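Local coordinates for protein PKS (Streptomyces albus, PDB 4OQJ) that acts as a ketosynthase of the AT-less type I polyketide synthase for oxazolomycin, probably joining acyl units by carbon-carbon bond formation, at the interface of chains A and B. Residues are numbered along the deposited sequence; one frame, centred on the assembly and turned at random. Chains: chain A/B, PKS.

Contact 1: the interface of chains A and B. Residues chain A 174, 177, 182-184, 186; chain B 289, 291-292, 439, 441.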
# COMPACT_ATOMS: atom_id res chain seq x y z
N THR A 174 -5.24 -5.02 -9.37
CA THR A 174 -6.64 -5.35 -9.59
C THR A 174 -6.89 -6.16 -10.88
O THR A 174 -7.78 -7.00 -10.91
CB THR A 174 -7.50 -4.09 -9.64
OG1 THR A 174 -7.05 -3.23 -10.70
CG2 THR A 174 -7.44 -3.36 -8.30
N ALA A 177 -6.21 -9.51 -9.73
CA ALA A 177 -7.29 -10.02 -8.88
C ALA A 177 -8.48 -10.46 -9.74
O ALA A 177 -9.09 -11.51 -9.51
CB ALA A 177 -7.72 -8.97 -7.89
N LEU A 182 -8.77 -13.21 -7.11
CA LEU A 182 -8.22 -12.91 -5.80
C LEU A 182 -9.19 -11.93 -5.15
O LEU A 182 -9.41 -10.84 -5.70
CB LEU A 182 -6.81 -12.31 -5.92
CG LEU A 182 -5.86 -13.04 -6.86
CD1 LEU A 182 -4.48 -12.42 -6.82
CD2 LEU A 182 -5.79 -14.54 -6.53
N CYS A 183 -9.79 -12.32 -4.03
CA CYS A 183 -10.84 -11.53 -3.39
C CYS A 183 -10.39 -10.82 -2.11
O CYS A 183 -11.19 -10.15 -1.45
CB CYS A 183 -12.04 -12.43 -3.07
SG CYS A 183 -12.71 -13.17 -4.56
N GLY A 184 -9.13 -10.99 -1.75
CA GLY A 184 -8.56 -10.24 -0.64
C GLY A 184 -8.24 -8.82 -1.10
O GLY A 184 -8.51 -8.45 -2.24
N SER A 186 -6.57 -5.95 -2.84
CA SER A 186 -5.73 -5.92 -4.02
C SER A 186 -5.30 -4.48 -4.24
O SER A 186 -6.11 -3.61 -4.57
CB SER A 186 -6.50 -6.49 -5.21
OG SER A 186 -6.91 -7.83 -4.91
N ASN B 289 -11.58 -7.39 -2.70
CA ASN B 289 -11.73 -7.24 -4.14
C ASN B 289 -12.83 -8.17 -4.61
O ASN B 289 -13.02 -9.26 -4.05
CB ASN B 289 -10.41 -7.52 -4.88
CG ASN B 289 -10.49 -7.19 -6.36
OD1 ASN B 289 -11.02 -7.98 -7.17
ND2 ASN B 289 -9.97 -6.03 -6.73
N GLY B 291 -12.87 -9.97 -7.20
CA GLY B 291 -12.38 -11.17 -7.83
C GLY B 291 -13.03 -11.33 -9.19
O GLY B 291 -13.36 -10.32 -9.84
N SER B 292 -13.23 -12.56 -9.62
CA SER B 292 -13.61 -12.85 -11.00
C SER B 292 -15.12 -12.89 -11.22
O SER B 292 -15.58 -12.79 -12.36
CB SER B 292 -13.03 -14.19 -11.46
OG SER B 292 -11.61 -14.13 -11.53
N GLY B 439 -11.81 -1.87 -11.19
CA GLY B 439 -10.87 -2.94 -10.93
C GLY B 439 -11.29 -3.76 -9.72
O GLY B 439 -10.70 -4.81 -9.41
N THR B 441 -11.57 -3.20 -6.27
CA THR B 441 -11.14 -3.14 -4.88
C THR B 441 -12.09 -2.21 -4.13
O THR B 441 -12.25 -1.04 -4.49
CB THR B 441 -9.68 -2.70 -4.73
OG1 THR B 441 -8.85 -3.80 -5.10
CG2 THR B 441 -9.36 -2.30 -3.28

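Contact 2: the interface of chains A and B. Residues chain A 139-140, 142, 145, 169; chain B 152, 164, 168.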
# COMPACT_ATOMS: atom_id res chain seq x y z
N GLY A 139 7.03 -0.50 -12.51
CA GLY A 139 7.90 0.65 -12.71
C GLY A 139 7.27 1.67 -13.62
O GLY A 139 6.13 1.52 -14.04
N LEU A 140 8.01 2.74 -13.87
CA LEU A 140 7.61 3.79 -14.78
C LEU A 140 7.07 3.17 -16.06
O LEU A 140 7.72 2.32 -16.65
CB LEU A 140 8.80 4.69 -15.10
CG LEU A 140 8.57 5.76 -16.16
CD1 LEU A 140 7.57 6.83 -15.66
CD2 LEU A 140 9.90 6.41 -16.53
N THR A 142 6.97 3.23 -19.43
CA THR A 142 7.55 3.82 -20.63
C THR A 142 6.83 3.31 -21.88
O THR A 142 6.98 3.88 -22.95
CB THR A 142 9.07 3.53 -20.72
OG1 THR A 142 9.33 2.14 -20.47
CG2 THR A 142 9.85 4.38 -19.69
N LEU A 145 4.30 6.03 -22.40
CA LEU A 145 4.97 7.26 -22.82
C LEU A 145 5.56 7.16 -24.23
O LEU A 145 5.45 8.10 -25.00
CB LEU A 145 6.07 7.62 -21.81
CG LEU A 145 5.58 8.01 -20.41
CD1 LEU A 145 6.76 8.16 -19.42
CD2 LEU A 145 4.78 9.29 -20.49
N LYS A 169 -0.72 2.71 -13.06
CA LYS A 169 -0.14 1.83 -12.02
C LYS A 169 -1.21 1.15 -11.18
O LYS A 169 -1.03 0.01 -10.73
CB LYS A 169 0.77 2.65 -11.10
CG LYS A 169 1.94 3.29 -11.80
CD LYS A 169 3.27 2.94 -11.14
CE LYS A 169 4.42 3.58 -11.89
NZ LYS A 169 5.71 3.41 -11.18
N TYR B 152 9.41 14.94 -22.80
CA TYR B 152 9.97 13.65 -22.40
C TYR B 152 10.62 12.88 -23.56
O TYR B 152 11.76 12.43 -23.45
CB TYR B 152 8.89 12.77 -21.75
CG TYR B 152 9.47 11.49 -21.16
CD1 TYR B 152 9.62 10.34 -21.94
CD2 TYR B 152 9.89 11.45 -19.84
CE1 TYR B 152 10.17 9.18 -21.40
CE2 TYR B 152 10.43 10.30 -19.30
CZ TYR B 152 10.57 9.17 -20.08
OH TYR B 152 11.12 8.04 -19.53
N MSE B 164 10.99 11.60 -14.30
CA MSE B 164 10.45 10.44 -13.61
C MSE B 164 10.31 10.67 -12.10
O MSE B 164 9.27 10.35 -11.51
CB MSE B 164 11.32 9.20 -13.86
CG MSE B 164 10.89 7.97 -13.08
SE MSE B 164 12.20 6.52 -13.18
CE MSE B 164 13.48 7.24 -11.85
N ASP B 168 6.36 10.29 -11.43
CA ASP B 168 5.83 8.93 -11.30
C ASP B 168 5.07 8.81 -9.97
O ASP B 168 5.35 9.51 -8.99
CB ASP B 168 6.96 7.91 -11.41
CG ASP B 168 6.47 6.58 -11.98
OD1 ASP B 168 5.32 6.54 -12.49
OD2 ASP B 168 7.23 5.59 -11.94

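Contact 3: the interface of chains A and B. Residues chain A 157-158, 161; chain B 233, 236.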
# COMPACT_ATOMS: atom_id res chain seq x y z
N SER A 157 -11.79 10.61 -25.80
CA SER A 157 -11.82 10.41 -24.35
C SER A 157 -12.13 8.94 -24.04
O SER A 157 -11.64 8.39 -23.05
CB SER A 157 -12.86 11.34 -23.70
OG SER A 157 -14.18 10.87 -23.89
N VAL A 158 -12.91 8.30 -24.91
CA VAL A 158 -13.22 6.88 -24.76
C VAL A 158 -11.95 6.04 -24.89
O VAL A 158 -11.73 5.11 -24.10
CB VAL A 158 -14.24 6.39 -25.82
CG1 VAL A 158 -14.51 4.90 -25.66
CG2 VAL A 158 -15.54 7.16 -25.69
N TYR A 161 -9.52 6.65 -22.06
CA TYR A 161 -10.00 5.93 -20.90
C TYR A 161 -9.57 4.46 -20.98
O TYR A 161 -9.08 3.88 -20.02
CB TYR A 161 -11.52 6.05 -20.79
CG TYR A 161 -12.13 5.23 -19.67
CD1 TYR A 161 -12.52 3.91 -19.88
CD2 TYR A 161 -12.31 5.77 -18.41
CE1 TYR A 161 -13.07 3.16 -18.86
CE2 TYR A 161 -12.87 5.03 -17.38
CZ TYR A 161 -13.24 3.72 -17.61
OH TYR A 161 -13.80 2.97 -16.60
N HIS B 233 -20.74 10.31 -23.58
CA HIS B 233 -20.83 9.00 -24.24
C HIS B 233 -21.73 8.09 -23.43
O HIS B 233 -21.53 7.93 -22.23
CB HIS B 233 -19.45 8.34 -24.39
CG HIS B 233 -18.42 9.21 -25.05
ND1 HIS B 233 -18.30 9.31 -26.41
CD2 HIS B 233 -17.46 9.99 -24.52
CE1 HIS B 233 -17.30 10.13 -26.70
NE2 HIS B 233 -16.78 10.56 -25.57
N MSE B 236 -20.48 5.36 -20.84
CA MSE B 236 -19.59 5.81 -19.78
C MSE B 236 -20.34 6.49 -18.62
O MSE B 236 -21.53 6.81 -18.70
CB MSE B 236 -18.53 6.75 -20.37
CG MSE B 236 -17.63 6.06 -21.41
SE MSE B 236 -15.73 6.20 -20.99
CE MSE B 236 -15.46 8.04 -21.61

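Contact 1: the interface of chains A and B
A:Ser186 and B:Thr441 meet in the homodimer interface typical of thiolase-fold ketosynthases, where the start of one subunit's strand 186-190, which runs on toward the TACSTS active-site motif, is joined to loops and strand ends of the other. The hydroxyl OG1 of B:Thr441 donates to the backbone O of A:Ser186 at 2.8 Å, in the carbonyl plane and on a lone pair. That same hydroxyl accepts an N-H from ND2 of B:Asn289, which makes it a relay between the two chains.

B:Asn289 ends strand 280-289 and is the hub of the patch. Its CG is anti to the backbone N (chi1 -172°), which sends the amide under helix 171-180 of chain A. Its own chain fixes the amide's rotation: OD1 takes the backbone N-H of B:Gly291 at 2.7 Å, and ND2 gives hydrogens to O of B:Gly439 and to B:Thr441, both close to the amide plane. Over one face of this clamped group lies the methyl CB of A:Ala177, 3.6 Å from CG of B:Asn289. The backbone also bridges the subunits: B:Asn289 N reaches O of A:Cys183 at 3.1 Å, nearly straight at the hydrogen (175°), although the donor stands above the carbonyl plane. At the hydroxyl that A:Ser186 receives, the side chain of A:Thr174 meets that of B:Thr441 at about a right angle, its methyl CG2 3.5 Å from OG1 of B:Thr441.

Contact 2: the interface of chains A and B
A:Leu140 sits in the loop between strand 132-138 and helix 142-147 of the ketosynthase fold, and it pushes into chain B between helices 149-153 and 157-167 and the loop residue B:Asp168. Its CG is anti to the backbone N, which carries the branched end toward chain B, and the second torsion (chi2 67°) turns the two methyls to different partners. CD2 meets the phenol of B:Tyr152 tip to tip, 3.6 Å from OH, and also lies against the selenomethionine B:Met164, 3.9 Å from its CG. CD1 turns instead toward the carboxylate of B:Asp168, 3.9 Å from CG.

The phenol is flanked by more of chain A. CD1 of A:Leu145, from helix 142-147, stands over one face of the B:Tyr152 ring, displaced toward the rim and 4.0 Å from CZ; the two side chains cross at roughly a right angle. A:Thr142 adds its methyl CG2 near the same hydroxyl.

Charge pairing marks the other flank. A:Lys169 bends at chi2 (-126°) and then runs extended to its amine, whose NZ makes a salt bridge and hydrogen bond to OD2 of B:Asp168 at 2.8 Å. The amine comes down on OD2 from above the carboxylate plane, 41° out of it, across the acid rather than head-on. OD2 of B:Asp168 also comes within 3.4 Å of CA of A:Leu140, which approaches at roughly a right angle to the amine.

Contact 3: the interface of chains A and B
A:Val158 sets a methyl over the face of the imidazole of B:His233: CG2 sits above the centre of the ring, 3.4 Å from its centroid, in a CH-pi contact. The valine's CG1 is anti to the backbone N (chi1 179°), which leaves CG2 as the branch that points from helix 157-167 to the chain B loop. The two side chains are skewed to each other, yet the methyl is almost equally far from every ring atom, so the ring presents a full face to it.

The neighbouring A:Ser157, first residue of that helix, approaches the same ring from the same side but beyond its NE2 and CD2 atoms. Its hydroxyl OG is 3.1 Å from NE2 of B:His233, a weak hydrogen bond with NE2 as donor, bent to 122° at the hydrogen. The methyl over the face and the weak bond at NE2 together probably help set how the imidazole lies.

One turn along, A:Tyr161 offers a ring face to the selenomethionine B:Met236. The two side chains slide past each other in opposite directions, and the selenium stands toward the rim of the ring, 4.0 Å from CG. B:Met236, which buries 78 Å² against chain A, is bent at both chi2 and chi3. The second bend (chi3 -79°) folds its terminal methyl back toward the start of the helix, where CE is 4.0 Å from CA of A:Val158 and 3.9 Å from OG of A:Ser157.

The three contacts are nearly equally spaced: the centres of their C-alpha atoms are about 24 Å apart for contacts 1 and 2 and for contacts 1 and 3, and about 23 Å for contacts 2 and 3. Helix 157-167 serves two of them, through B:Met164 in contact 2 and through its first turns on chain A in contact 3. The chain then runs through A:Lys169 of contact 2 straight into helix 171-180 of contact 1. Because the interface is two-fold symmetric, each contact occurs twice, and this continuous stretch of each subunit probably ties polar and apolar patches into one broad dimer surface.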